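Local coordinates for chitin elicitor receptor kinase 1 (Arabidopsis thaliana, PDB 4EBY), which probably senses chitin oligomers through its LysM ectodomain and signals as a plant immune receptor kinase, activated by chitin-induced dimerization, at residues I49-K52 against D53-Q56; E90-I94 against S95-N99; N110-A114 against T115-L119; A165-L168 against Q169-P173. All coordinates share one frame; numbering follows the deposited sequence.

Interaction 1 of 4, residues I49-K52 against D53-Q56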
loop_
_atom_site.group_PDB
_atom_site.type_symbol
_atom_site.label_atom_id
_atom_site.label_comp_id
_atom_site.label_asym_id
_atom_site.label_seq_id
_atom_site.Cartn_x
_atom_site.Cartn_y
_atom_site.Cartn_z
ATOM N N ILE A 49 -8.079 14.274 -5.772
ATOM C CA ILE A 49 -7.479 14.347 -7.102
ATOM C C ILE A 49 -8.427 15.025 -8.074
ATOM O O ILE A 49 -9.448 14.454 -8.447
ATOM C CB ILE A 49 -7.109 12.955 -7.644
ATOM C CG1 ILE A 49 -6.019 12.330 -6.781
ATOM C CG2 ILE A 49 -6.632 13.048 -9.087
ATOM C CD1 ILE A 49 -5.616 10.934 -7.217
ATOM N N LYS A 50 -8.062 16.231 -8.502
ATOM C CA LYS A 50 -8.888 17.038 -9.399
ATOM C C LYS A 50 -8.753 16.623 -10.862
ATOM O O LYS A 50 -9.706 16.709 -11.631
ATOM C CB LYS A 50 -8.516 18.518 -9.264
ATOM C CG LYS A 50 -8.558 19.061 -7.844
ATOM C CD LYS A 50 -9.957 18.986 -7.255
ATOM C CE LYS A 50 -10.067 19.841 -5.999
ATOM N NZ LYS A 50 -9.043 19.475 -4.976
ATOM N N ASP A 51 -7.559 16.187 -11.247
ATOM C CA ASP A 51 -7.298 15.822 -12.630
ATOM C C ASP A 51 -6.422 14.568 -12.643
ATOM O O ASP A 51 -5.245 14.635 -12.300
ATOM C CB ASP A 51 -6.582 16.973 -13.340
ATOM C CG ASP A 51 -6.328 16.685 -14.801
ATOM O OD1 ASP A 51 -6.561 15.539 -15.228
ATOM O OD2 ASP A 51 -5.904 17.605 -15.535
ATOM N N LYS A 52 -7.007 13.435 -13.030
ATOM C CA LYS A 52 -6.307 12.154 -12.972
ATOM C C LYS A 52 -5.120 12.160 -13.918
ATOM O O LYS A 52 -4.163 11.422 -13.720
ATOM C CB LYS A 52 -7.248 10.993 -13.331
ATOM C CG LYS A 52 -7.766 11.016 -14.778
ATOM C CD LYS A 52 -8.680 9.818 -15.043
ATOM C CE LYS A 52 -9.045 9.686 -16.513
ATOM N NZ LYS A 52 -9.733 10.894 -17.023
ATOM N N ASP A 53 -5.195 12.992 -14.950
ATOM C CA ASP A 53 -4.121 13.064 -15.952
ATOM C C ASP A 53 -2.961 13.988 -15.590
ATOM O O ASP A 53 -1.975 14.063 -16.325
ATOM C CB ASP A 53 -4.704 13.449 -17.299
ATOM C CG ASP A 53 -5.637 12.389 -17.841
ATOM O OD1 ASP A 53 -5.264 11.193 -17.799
ATOM O OD2 ASP A 53 -6.745 12.753 -18.278
ATOM N N ARG A 54 -3.072 14.671 -14.456
ATOM C CA ARG A 54 -2.024 15.559 -13.959
ATOM C C ARG A 54 -1.980 15.516 -12.437
ATOM O O ARG A 54 -2.460 16.434 -11.773
ATOM C CB ARG A 54 -2.260 16.992 -14.458
ATOM C CG ARG A 54 -2.173 17.088 -15.976
ATOM C CD ARG A 54 -2.105 18.499 -16.527
ATOM N NE ARG A 54 -1.828 18.400 -17.955
ATOM C CZ ARG A 54 -0.712 18.822 -18.548
ATOM N NH1 ARG A 54 0.233 19.426 -17.840
ATOM N NH2 ARG A 54 -0.564 18.662 -19.856
ATOM N N ILE A 55 -1.402 14.455 -11.880
ATOM C CA ILE A 55 -1.383 14.303 -10.427
ATOM C C ILE A 55 -0.186 15.017 -9.797
ATOM O O ILE A 55 0.811 15.299 -10.468
ATOM C CB ILE A 55 -1.482 12.824 -9.987
ATOM C CG1 ILE A 55 -0.315 11.980 -10.530
ATOM C CG2 ILE A 55 -2.802 12.227 -10.445
ATOM C CD1 ILE A 55 -0.349 10.523 -10.041
ATOM N N GLN A 56 -0.306 15.324 -8.512
ATOM C CA GLN A 56 0.578 16.271 -7.839
ATOM C C GLN A 56 1.692 15.583 -7.064
ATOM O O GLN A 56 1.434 14.859 -6.109
ATOM C CB GLN A 56 -0.246 17.107 -6.856
ATOM C CG GLN A 56 0.495 18.260 -6.211
ATOM C CD GLN A 56 0.274 19.563 -6.957
ATOM O OE1 GLN A 56 -0.494 19.616 -7.926
ATOM N NE2 GLN A 56 0.945 20.624 -6.512
HETATM O O HOH W 1 -4.834 15.955 -9.838
HETATM O O HOH W 2 -8.216 15.164 -17.186
HETATM O O HOH W 3 -4.488 9.157 -15.782
#

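Interaction 2 of 4, residues E90-I94 against S95-N99. With NAG (2-acetamido-2-deoxy-beta-D-glucopyranose), chain C; NAG (2-acetamido-2-deoxy-beta-D-glucopyranose), chain F.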
loop_
_atom_site.group_PDB
_atom_site.type_symbol
_atom_site.label_atom_id
_atom_site.label_comp_id
_atom_site.label_asym_id
_atom_site.label_seq_id
_atom_site.Cartn_x
_atom_site.Cartn_y
_atom_site.Cartn_z
ATOM N N GLU A 90 16.214 -3.391 -5.632
ATOM C CA GLU A 90 16.200 -2.170 -4.832
ATOM C C GLU A 90 15.298 -1.131 -5.490
ATOM O O GLU A 90 14.417 -0.556 -4.851
ATOM C CB GLU A 90 17.618 -1.594 -4.669
ATOM C CG GLU A 90 17.624 -0.299 -3.864
ATOM C CD GLU A 90 18.845 0.574 -4.118
ATOM O OE1 GLU A 90 19.298 0.665 -5.281
ATOM O OE2 GLU A 90 19.339 1.182 -3.147
ATOM N N ARG A 91 15.496 -0.886 -6.778
ATOM C CA ARG A 91 14.696 0.145 -7.440
ATOM C C ARG A 91 13.208 -0.189 -7.502
ATOM O O ARG A 91 12.351 0.680 -7.319
ATOM C CB ARG A 91 15.221 0.453 -8.836
ATOM C CG ARG A 91 14.829 1.851 -9.265
ATOM C CD ARG A 91 15.592 2.271 -10.494
ATOM N NE ARG A 91 15.159 1.475 -11.627
ATOM C CZ ARG A 91 15.597 1.650 -12.867
ATOM N NH1 ARG A 91 16.476 2.604 -13.132
ATOM N NH2 ARG A 91 15.146 0.874 -13.839
ATOM N N VAL A 92 12.892 -1.453 -7.754
ATOM C CA VAL A 92 11.505 -1.867 -7.805
ATOM C C VAL A 92 10.814 -1.618 -6.461
ATOM O O VAL A 92 9.683 -1.161 -6.434
ATOM C CB VAL A 92 11.364 -3.341 -8.249
ATOM C CG1 VAL A 92 9.914 -3.806 -8.138
ATOM C CG2 VAL A 92 11.859 -3.485 -9.709
ATOM N N ALA A 93 11.504 -1.919 -5.357
ATOM C CA ALA A 93 10.921 -1.746 -4.025
ATOM C C ALA A 93 10.802 -0.263 -3.655
ATOM O O ALA A 93 9.755 0.178 -3.157
ATOM C CB ALA A 93 11.749 -2.498 -2.975
ATOM N N ILE A 94 11.866 0.503 -3.863
ATOM C CA ILE A 94 11.875 1.862 -3.314
ATOM C C ILE A 94 11.181 2.871 -4.211
ATOM O O ILE A 94 10.646 3.871 -3.729
ATOM C CB ILE A 94 13.290 2.375 -2.944
ATOM C CG1 ILE A 94 14.098 2.743 -4.185
ATOM C CG2 ILE A 94 14.017 1.364 -2.059
ATOM C CD1 ILE A 94 15.371 3.510 -3.864
ATOM N N SER A 95 11.187 2.591 -5.511
ATOM C CA SER A 95 10.639 3.511 -6.488
ATOM C C SER A 95 9.343 2.987 -7.113
ATOM O O SER A 95 8.268 3.567 -6.903
ATOM C CB SER A 95 11.699 3.806 -7.563
ATOM O OG SER A 95 11.211 4.774 -8.473
ATOM N N ASN A 96 9.420 1.881 -7.855
ATOM C CA ASN A 96 8.241 1.396 -8.587
ATOM C C ASN A 96 7.060 1.072 -7.666
ATOM O O ASN A 96 5.912 1.301 -8.021
ATOM C CB ASN A 96 8.596 0.182 -9.450
ATOM C CG ASN A 96 9.755 0.464 -10.401
ATOM O OD1 ASN A 96 10.887 0.652 -9.972
ATOM N ND2 ASN A 96 9.477 0.478 -11.685
ATOM N N TYR A 97 7.360 0.540 -6.470
ATOM C CA TYR A 97 6.330 0.260 -5.463
ATOM C C TYR A 97 6.358 1.189 -4.232
ATOM O O TYR A 97 5.637 0.949 -3.262
ATOM C CB TYR A 97 6.370 -1.235 -5.047
ATOM C CG TYR A 97 5.771 -2.088 -6.137
ATOM C CD1 TYR A 97 4.425 -2.420 -6.135
ATOM C CD2 TYR A 97 6.549 -2.506 -7.215
ATOM C CE1 TYR A 97 3.857 -3.155 -7.186
ATOM C CE2 TYR A 97 5.997 -3.244 -8.257
ATOM C CZ TYR A 97 4.658 -3.560 -8.244
ATOM O OH TYR A 97 4.126 -4.290 -9.299
ATOM N N ALA A 98 7.163 2.247 -4.287
ATOM C CA ALA A 98 7.096 3.331 -3.310
ATOM C C ALA A 98 7.149 2.841 -1.861
ATOM O O ALA A 98 6.382 3.296 -1.004
ATOM C CB ALA A 98 5.827 4.158 -3.538
ATOM N N ASN A 99 8.067 1.917 -1.617
ATOM C CA ASN A 99 8.271 1.322 -0.285
ATOM C C ASN A 99 7.118 0.520 0.292
ATOM O O ASN A 99 7.097 0.235 1.508
ATOM C CB ASN A 99 8.784 2.370 0.699
ATOM C CG ASN A 99 10.107 2.943 0.260
ATOM O OD1 ASN A 99 11.034 2.194 -0.077
ATOM N ND2 ASN A 99 10.189 4.282 0.219
HETATM C C1 NAG C . 11.444 4.808 -0.282
HETATM C C2 NAG C . 11.133 6.222 -0.792
HETATM C C3 NAG C . 12.419 6.936 -1.226
HETATM C C4 NAG C . 13.534 6.818 -0.194
HETATM C C5 NAG C . 13.645 5.386 0.325
HETATM C C6 NAG C . 14.658 5.257 1.459
HETATM C C7 NAG C . 9.107 6.854 -2.025
HETATM C C8 NAG C . 8.333 6.787 -3.323
HETATM N N2 NAG C . 10.235 6.141 -1.923
HETATM O O3 NAG C . 12.170 8.304 -1.512
HETATM O O4 NAG C . 14.760 7.179 -0.801
HETATM O O5 NAG C . 12.382 4.937 0.783
HETATM O O6 NAG C . 14.235 6.067 2.539
HETATM O O7 NAG C . 8.682 7.546 -1.100
HETATM C C1 NAG F . 14.329 10.250 -7.702
HETATM C C2 NAG F . 14.639 8.956 -6.932
HETATM C C3 NAG F . 15.945 9.051 -6.156
HETATM C C4 NAG F . 17.058 9.562 -7.056
HETATM C C5 NAG F . 16.618 10.778 -7.873
HETATM C C6 NAG F . 17.701 11.176 -8.870
HETATM C C7 NAG F . 13.005 7.390 -6.113
HETATM C C8 NAG F . 11.651 7.191 -5.483
HETATM N N2 NAG F . 13.564 8.597 -6.028
HETATM O O3 NAG F . 16.288 7.772 -5.638
HETATM O O4 NAG F . 18.163 9.927 -6.258
HETATM O O5 NAG F . 15.413 10.503 -8.566
HETATM O O6 NAG F . 17.981 10.083 -9.719
HETATM O O7 NAG F . 13.557 6.451 -6.686
#

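Interaction 3 of 4, residues N110-A114 against T115-L119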
loop_
_atom_site.group_PDB
_atom_site.type_symbol
_atom_site.label_atom_id
_atom_site.label_comp_id
_atom_site.label_asym_id
_atom_site.label_seq_id
_atom_site.Cartn_x
_atom_site.Cartn_y
_atom_site.Cartn_z
ATOM N N ASN A 110 11.642 -14.270 -5.601
ATOM C CA ASN A 110 11.849 -14.336 -7.061
ATOM C C ASN A 110 13.171 -15.027 -7.339
ATOM O O ASN A 110 14.096 -14.916 -6.534
ATOM C CB ASN A 110 11.830 -12.935 -7.672
ATOM C CG ASN A 110 10.474 -12.292 -7.562
ATOM O OD1 ASN A 110 10.232 -11.436 -6.688
ATOM N ND2 ASN A 110 9.564 -12.728 -8.404
ATOM N N PRO A 111 13.266 -15.758 -8.474
ATOM C CA PRO A 111 14.438 -16.610 -8.704
ATOM C C PRO A 111 15.589 -15.923 -9.437
ATOM O O PRO A 111 16.661 -16.521 -9.579
ATOM C CB PRO A 111 13.875 -17.746 -9.563
ATOM C CG PRO A 111 12.816 -17.045 -10.403
ATOM C CD PRO A 111 12.163 -16.082 -9.398
ATOM N N PHE A 112 15.379 -14.693 -9.894
ATOM C CA PHE A 112 16.414 -14.022 -10.664
ATOM C C PHE A 112 17.494 -13.502 -9.730
ATOM O O PHE A 112 17.193 -12.833 -8.746
ATOM C CB PHE A 112 15.794 -12.876 -11.481
ATOM C CG PHE A 112 14.513 -13.265 -12.160
ATOM C CD1 PHE A 112 14.526 -13.991 -13.349
ATOM C CD2 PHE A 112 13.297 -12.927 -11.589
ATOM C CE1 PHE A 112 13.335 -14.379 -13.967
ATOM C CE2 PHE A 112 12.100 -13.301 -12.191
ATOM C CZ PHE A 112 12.124 -14.033 -13.376
ATOM N N PRO A 113 18.753 -13.849 -10.007
ATOM C CA PRO A 113 19.839 -13.242 -9.235
ATOM C C PRO A 113 19.716 -11.727 -9.326
ATOM O O PRO A 113 19.249 -11.202 -10.335
ATOM C CB PRO A 113 21.099 -13.718 -9.970
ATOM C CG PRO A 113 20.697 -15.006 -10.614
ATOM C CD PRO A 113 19.251 -14.799 -11.021
ATOM N N ALA A 114 20.126 -11.026 -8.274
ATOM C CA ALA A 114 20.003 -9.578 -8.239
ATOM C C ALA A 114 20.706 -8.917 -9.422
ATOM O O ALA A 114 20.335 -7.822 -9.831
ATOM C CB ALA A 114 20.563 -9.047 -6.925
ATOM N N THR A 115 21.724 -9.587 -9.967
ATOM C CA THR A 115 22.512 -9.034 -11.069
ATOM C C THR A 115 22.041 -9.475 -12.467
ATOM O O THR A 115 22.613 -9.074 -13.479
ATOM C CB THR A 115 23.990 -9.415 -10.909
ATOM O OG1 THR A 115 24.098 -10.842 -10.796
ATOM C CG2 THR A 115 24.563 -8.774 -9.656
ATOM N N ASN A 116 21.000 -10.298 -12.525
ATOM C CA ASN A 116 20.480 -10.761 -13.808
ATOM C C ASN A 116 18.970 -10.855 -13.765
ATOM O O ASN A 116 18.422 -11.951 -13.618
ATOM C CB ASN A 116 21.068 -12.133 -14.163
ATOM C CG ASN A 116 20.762 -12.561 -15.607
ATOM O OD1 ASN A 116 19.969 -11.920 -16.309
ATOM N ND2 ASN A 116 21.389 -13.660 -16.047
ATOM N N ILE A 117 18.303 -9.704 -13.849
ATOM C CA ILE A 117 16.856 -9.667 -13.971
ATOM C C ILE A 117 16.492 -9.200 -15.377
ATOM O O ILE A 117 16.524 -8.001 -15.674
ATOM C CB ILE A 117 16.199 -8.713 -12.958
ATOM C CG1 ILE A 117 16.812 -8.886 -11.559
ATOM C CG2 ILE A 117 14.702 -8.967 -12.917
ATOM C CD1 ILE A 117 16.253 -7.894 -10.537
ATOM N N PRO A 118 16.129 -10.143 -16.249
ATOM C CA PRO A 118 15.997 -9.791 -17.668
ATOM C C PRO A 118 14.727 -9.021 -18.027
ATOM O O PRO A 118 13.696 -9.129 -17.382
ATOM C CB PRO A 118 16.019 -11.161 -18.359
ATOM C CG PRO A 118 15.438 -12.080 -17.347
ATOM C CD PRO A 118 15.934 -11.585 -16.017
ATOM N N LEU A 119 14.819 -8.228 -19.094
ATOM C CA LEU A 119 13.664 -7.546 -19.641
ATOM C C LEU A 119 12.511 -8.533 -19.827
ATOM O O LEU A 119 12.698 -9.632 -20.379
ATOM C CB LEU A 119 14.054 -6.949 -21.001
ATOM C CG LEU A 119 13.377 -5.649 -21.419
ATOM C CD1 LEU A 119 13.877 -4.528 -20.528
ATOM C CD2 LEU A 119 13.710 -5.354 -22.893
#

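Interaction 4 of 4, residues A165-L168 against Q169-P173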
loop_
_atom_site.group_PDB
_atom_site.type_symbol
_atom_site.label_atom_id
_atom_site.label_comp_id
_atom_site.label_asym_id
_atom_site.label_seq_id
_atom_site.Cartn_x
_atom_site.Cartn_y
_atom_site.Cartn_z
ATOM N N ALA A 165 -4.123 8.978 18.272
ATOM C CA ALA A 165 -2.744 8.499 18.365
ATOM C C ALA A 165 -2.605 7.199 19.156
ATOM O O ALA A 165 -1.798 6.345 18.800
ATOM C CB ALA A 165 -1.844 9.573 18.964
ATOM N N ASP A 166 -3.370 7.043 20.233
ATOM C CA ASP A 166 -3.275 5.818 21.031
ATOM C C ASP A 166 -3.753 4.603 20.242
ATOM O O ASP A 166 -3.153 3.533 20.331
ATOM C CB ASP A 166 -4.043 5.935 22.362
ATOM C CG ASP A 166 -4.009 4.645 23.176
ATOM O OD1 ASP A 166 -2.907 4.251 23.629
ATOM O OD2 ASP A 166 -5.075 4.014 23.355
ATOM N N ILE A 167 -4.837 4.763 19.482
ATOM C CA ILE A 167 -5.334 3.671 18.646
ATOM C C ILE A 167 -4.288 3.324 17.573
ATOM O O ILE A 167 -3.956 2.150 17.375
ATOM C CB ILE A 167 -6.701 3.999 18.008
ATOM C CG1 ILE A 167 -7.788 4.041 19.081
ATOM C CG2 ILE A 167 -7.073 2.969 16.950
ATOM C CD1 ILE A 167 -7.972 2.732 19.787
ATOM N N LEU A 168 -3.754 4.341 16.897
ATOM C CA LEU A 168 -2.724 4.099 15.887
ATOM C C LEU A 168 -1.536 3.349 16.469
ATOM O O LEU A 168 -1.012 2.426 15.851
ATOM C CB LEU A 168 -2.224 5.403 15.279
ATOM C CG LEU A 168 -3.193 6.109 14.339
ATOM C CD1 LEU A 168 -2.581 7.434 13.914
ATOM C CD2 LEU A 168 -3.528 5.242 13.110
ATOM N N GLN A 169 -1.096 3.747 17.659
ATOM C CA GLN A 169 0.055 3.082 18.251
ATOM C C GLN A 169 -0.269 1.641 18.608
ATOM O O GLN A 169 0.569 0.755 18.445
ATOM C CB GLN A 169 0.537 3.822 19.505
ATOM C CG GLN A 169 1.930 3.388 19.969
ATOM C CD GLN A 169 3.009 3.767 18.961
ATOM O OE1 GLN A 169 3.463 4.915 18.927
ATOM N NE2 GLN A 169 3.440 2.799 18.160
ATOM N N ARG A 170 -1.476 1.404 19.113
ATOM C CA ARG A 170 -1.877 0.053 19.509
ATOM C C ARG A 170 -1.948 -0.886 18.301
ATOM O O ARG A 170 -1.710 -2.088 18.432
ATOM C CB ARG A 170 -3.223 0.060 20.251
ATOM C CG ARG A 170 -3.183 0.585 21.682
ATOM C CD ARG A 170 -4.620 0.630 22.238
ATOM N NE ARG A 170 -4.731 1.106 23.617
ATOM C CZ ARG A 170 -4.794 0.306 24.684
ATOM N NH1 ARG A 170 -4.750 -1.010 24.531
ATOM N NH2 ARG A 170 -4.902 0.816 25.909
ATOM N N TYR A 171 -2.285 -0.349 17.133
ATOM C CA TYR A 171 -2.276 -1.161 15.910
ATOM C C TYR A 171 -0.857 -1.438 15.418
ATOM O O TYR A 171 -0.641 -2.299 14.569
ATOM C CB TYR A 171 -3.037 -0.451 14.788
ATOM C CG TYR A 171 -4.542 -0.605 14.855
ATOM C CD1 TYR A 171 -5.141 -1.864 14.917
ATOM C CD2 TYR A 171 -5.364 0.509 14.844
ATOM C CE1 TYR A 171 -6.542 -1.989 14.960
ATOM C CE2 TYR A 171 -6.747 0.389 14.881
ATOM C CZ TYR A 171 -7.323 -0.857 14.930
ATOM O OH TYR A 171 -8.703 -0.946 14.970
ATOM N N ASN A 172 0.104 -0.681 15.930
ATOM C CA ASN A 172 1.470 -0.735 15.424
ATOM C C ASN A 172 2.401 -0.714 16.618
ATOM O O ASN A 172 3.181 0.228 16.804
ATOM C CB ASN A 172 1.732 0.456 14.506
ATOM C CG ASN A 172 0.862 0.430 13.265
ATOM O OD1 ASN A 172 1.167 -0.287 12.309
ATOM N ND2 ASN A 172 -0.239 1.196 13.274
ATOM N N PRO A 173 2.310 -1.758 17.452
ATOM C CA PRO A 173 2.909 -1.647 18.783
ATOM C C PRO A 173 4.427 -1.607 18.729
ATOM O O PRO A 173 5.057 -2.368 17.973
ATOM C CB PRO A 173 2.423 -2.914 19.502
ATOM C CG PRO A 173 2.041 -3.864 18.391
ATOM C CD PRO A 173 1.537 -3.000 17.279
#

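Interaction 1 of 4, residues I49-K52 against D53-Q56
Asp51 and Arg54 close a type I beta turn, with the backbone N of Arg54 bonded to Asp51 O at 3.1 Å. That donor sits well above the carbonyl plane, 59° out of it. The side chain of Asp51 adds a second bond inside the same turn: its OD1 accepts from the backbone N of Asp53 at 2.9 Å. This is an Asx turn laid over the start of the beta turn. With CG anti to the backbone N (chi1 -178°), the carboxylate reaches forward to the N-H of Asp53. Its OD2 runs alongside the aliphatic part of Arg54, 3.8 Å from CG of that residue. Asp53 turns its own carboxylate across that of Asp51, the two planes 81° apart. Their oxygens Asp51 OD1 and Asp53 OD2 come within 4.1 Å, and one water donates to both. Lys52 lies beside Asp53 and bends at its end, so that its NZ makes a long salt bridge of 3.7 Å to Asp53 OD2. On the apolar side, Ile55 CG2 rests 3.6 Å from Lys52 O and also meets Ile49 CG2. Ile55 further touches Leu14, and Lys52 touches Phe39, so the turn leans on neighbouring loops. A second water accepts from Asp51 N and donates to Arg54 O. The turn belongs to the surface connection between helix 40-43 and strand 60-70. The bridging water and the lysine ammonium probably ease the repulsion between the two aspartates, while the N-H of Asp53 and the water at Asp51 OD1 would probably favour a charged Asp51.

Interaction 2 of 4, residues E90-I94 against S95-N99
Val92 and Tyr97 lie side by side and point the same way, five residues apart at the end of helix 89-96. Val92 CG1 meets the ring at CD2, 3.7 Å away, while Val92 O lies at the ring edge, near its plane. The same carbonyl accepts from Tyr97 N in a pi-type turn, the donor nearly along the C=O axis. One residue earlier, Arg91 O accepts from both Ser95 N and Asn96 N. The helix thus widens before it stops, and Tyr97 is the first residue to leave helical geometry. The phenol end of Tyr97 reaches Asn26 O, and the guanidinium of Arg91 pairs with Asp87. Ile94 and Asn99 also lie side by side, pointing the same way. With CG anti to the carbonyl carbon (chi1 -61°), the Asn99 amide comes back beside Ile94, its OD1 3.7 Å from Ile94 CB. Asn99 N bonds to Ala93 O at 2.9 Å, which folds the chain back after the helix. Asn99 ND2 is joined covalently to C1 of the chain C sugar at 1.5 Å. This is an N-linked glycan. Its acetamido N2 donates to Ile94 O at 2.9 Å, and its methyl C8 packs on Ala98 CB. A second sugar, chain F, places O7 3.3 Å from Ser95 CB. The helix end of this LysM domain therefore holds the first sugar by a covalent bond and a hydrogen bond together, which probably restricts how the glycan can swing.

Interaction 3 of 4, residues N110-A114 against T115-L119
Phe112 and Pro118 cross at about a right angle, Pro118 CD standing 3.9 Å from CD1 of the ring. One face of that ring is covered by Pro111, whose CG lies 4.1 Å above the plane and over its centre. Asn116 O and Ile117 CG2 approach the ring obliquely, as does Pro118 CD. The contact is a type I beta turn, Pro113 to Asn116, in the connection between helix 103-109 and strand 122-128 of a LysM domain. The turn brings the chain back so that Phe112 faces the residues that follow. Phe112 CB meets Asn116 O at 3.5 Å and Ile117 CG1 at 4.1 Å. Ile117 has CG1 anti to its carbonyl carbon (chi1 -44°), which lays this branch against the turn, 3.6 Å from Pro113 O. Ala114 and Thr115 start their side chains away from the facing segment, at the exposed tip. Inward, the loop packs on helix 89-96 and strand 122-128: Ala114 and Ile117 touch Tyr89, and Phe112 touches Leu123. Phe112 O is also hydrogen-bonded to Tyr89 OH, which ties the loop to the start of helix 89-96. Most of the touching residues are exposed, so this is a surface loop that holds three prolines and a small apolar cluster. The turn itself is closed by Asn116 N, which donates to Pro113 O at 2.9 Å from 59° above the carbonyl plane.

Interaction 4 of 4, residues A165-L168 against Q169-P173
Ile167 and Tyr171 lie side by side on one flank of helix 165-171, the second helix of the beta-alpha-alpha-beta LysM fold. This is the tight part. Ile167 CG2 approaches Tyr171 CE2 obliquely at 3.3 Å, a close fit for two carbons. In the isoleucine, chi1 of -69° places CG1 beside the backbone N and leaves CG2 anti to it, which carries that methyl towards the ring. Tyr171 also meets Phe143 edge-to-face and touches Pro187, so the ring is held between the helix and the sheet. Leu168 is buried against Leu154 and Ile157 of helix 154-161 and against Val186. The solvent side is looser. There Asp166 and Arg170 cross one turn apart, their carboxylate and guanidinium planes 85° apart. Arg170 is extended, and its NE donates to Asp166 OD2 at 2.9 Å. The oxygen lies in the guanidinium plane and is met on its syn side, tilted out of the carboxylate plane. Both residues are exposed, and NE alone makes the bridge between them. Backbone bonds also join Gln169 N to Ala165 O and Tyr171 N to Ile167 O. Gln169 reaches forward to Val175 O and makes a weak bond to Asn172 O. The buried Asn172 pairs its OD1 with Tyr185 N of strand 183-187. Its ND2 turns back to the helix, donating to Leu168 O at 3.0 Å with the carbonyl oxygen in the amide plane.

How the interactions relate
From the N terminus the four contacts follow in series; none nests within or crosses another. Interaction 1 closes a turn between helix 40-43 and strand 60-70. Interaction 2 ends helix 89-96, and interaction 3 closes the loop from helix 103-109 to strand 122-128. These two share one LysM range, with centres about 15 Å apart. Tyr89, at the start of the helix that interaction 2 ends, packs on residues of the later loop. Interaction 4 lies at the end of helix 165-171 in the other annotated LysM range, its centre about 38 Å from that of interaction 3 and across the chain's centre. The six-stranded sheet joins these regions.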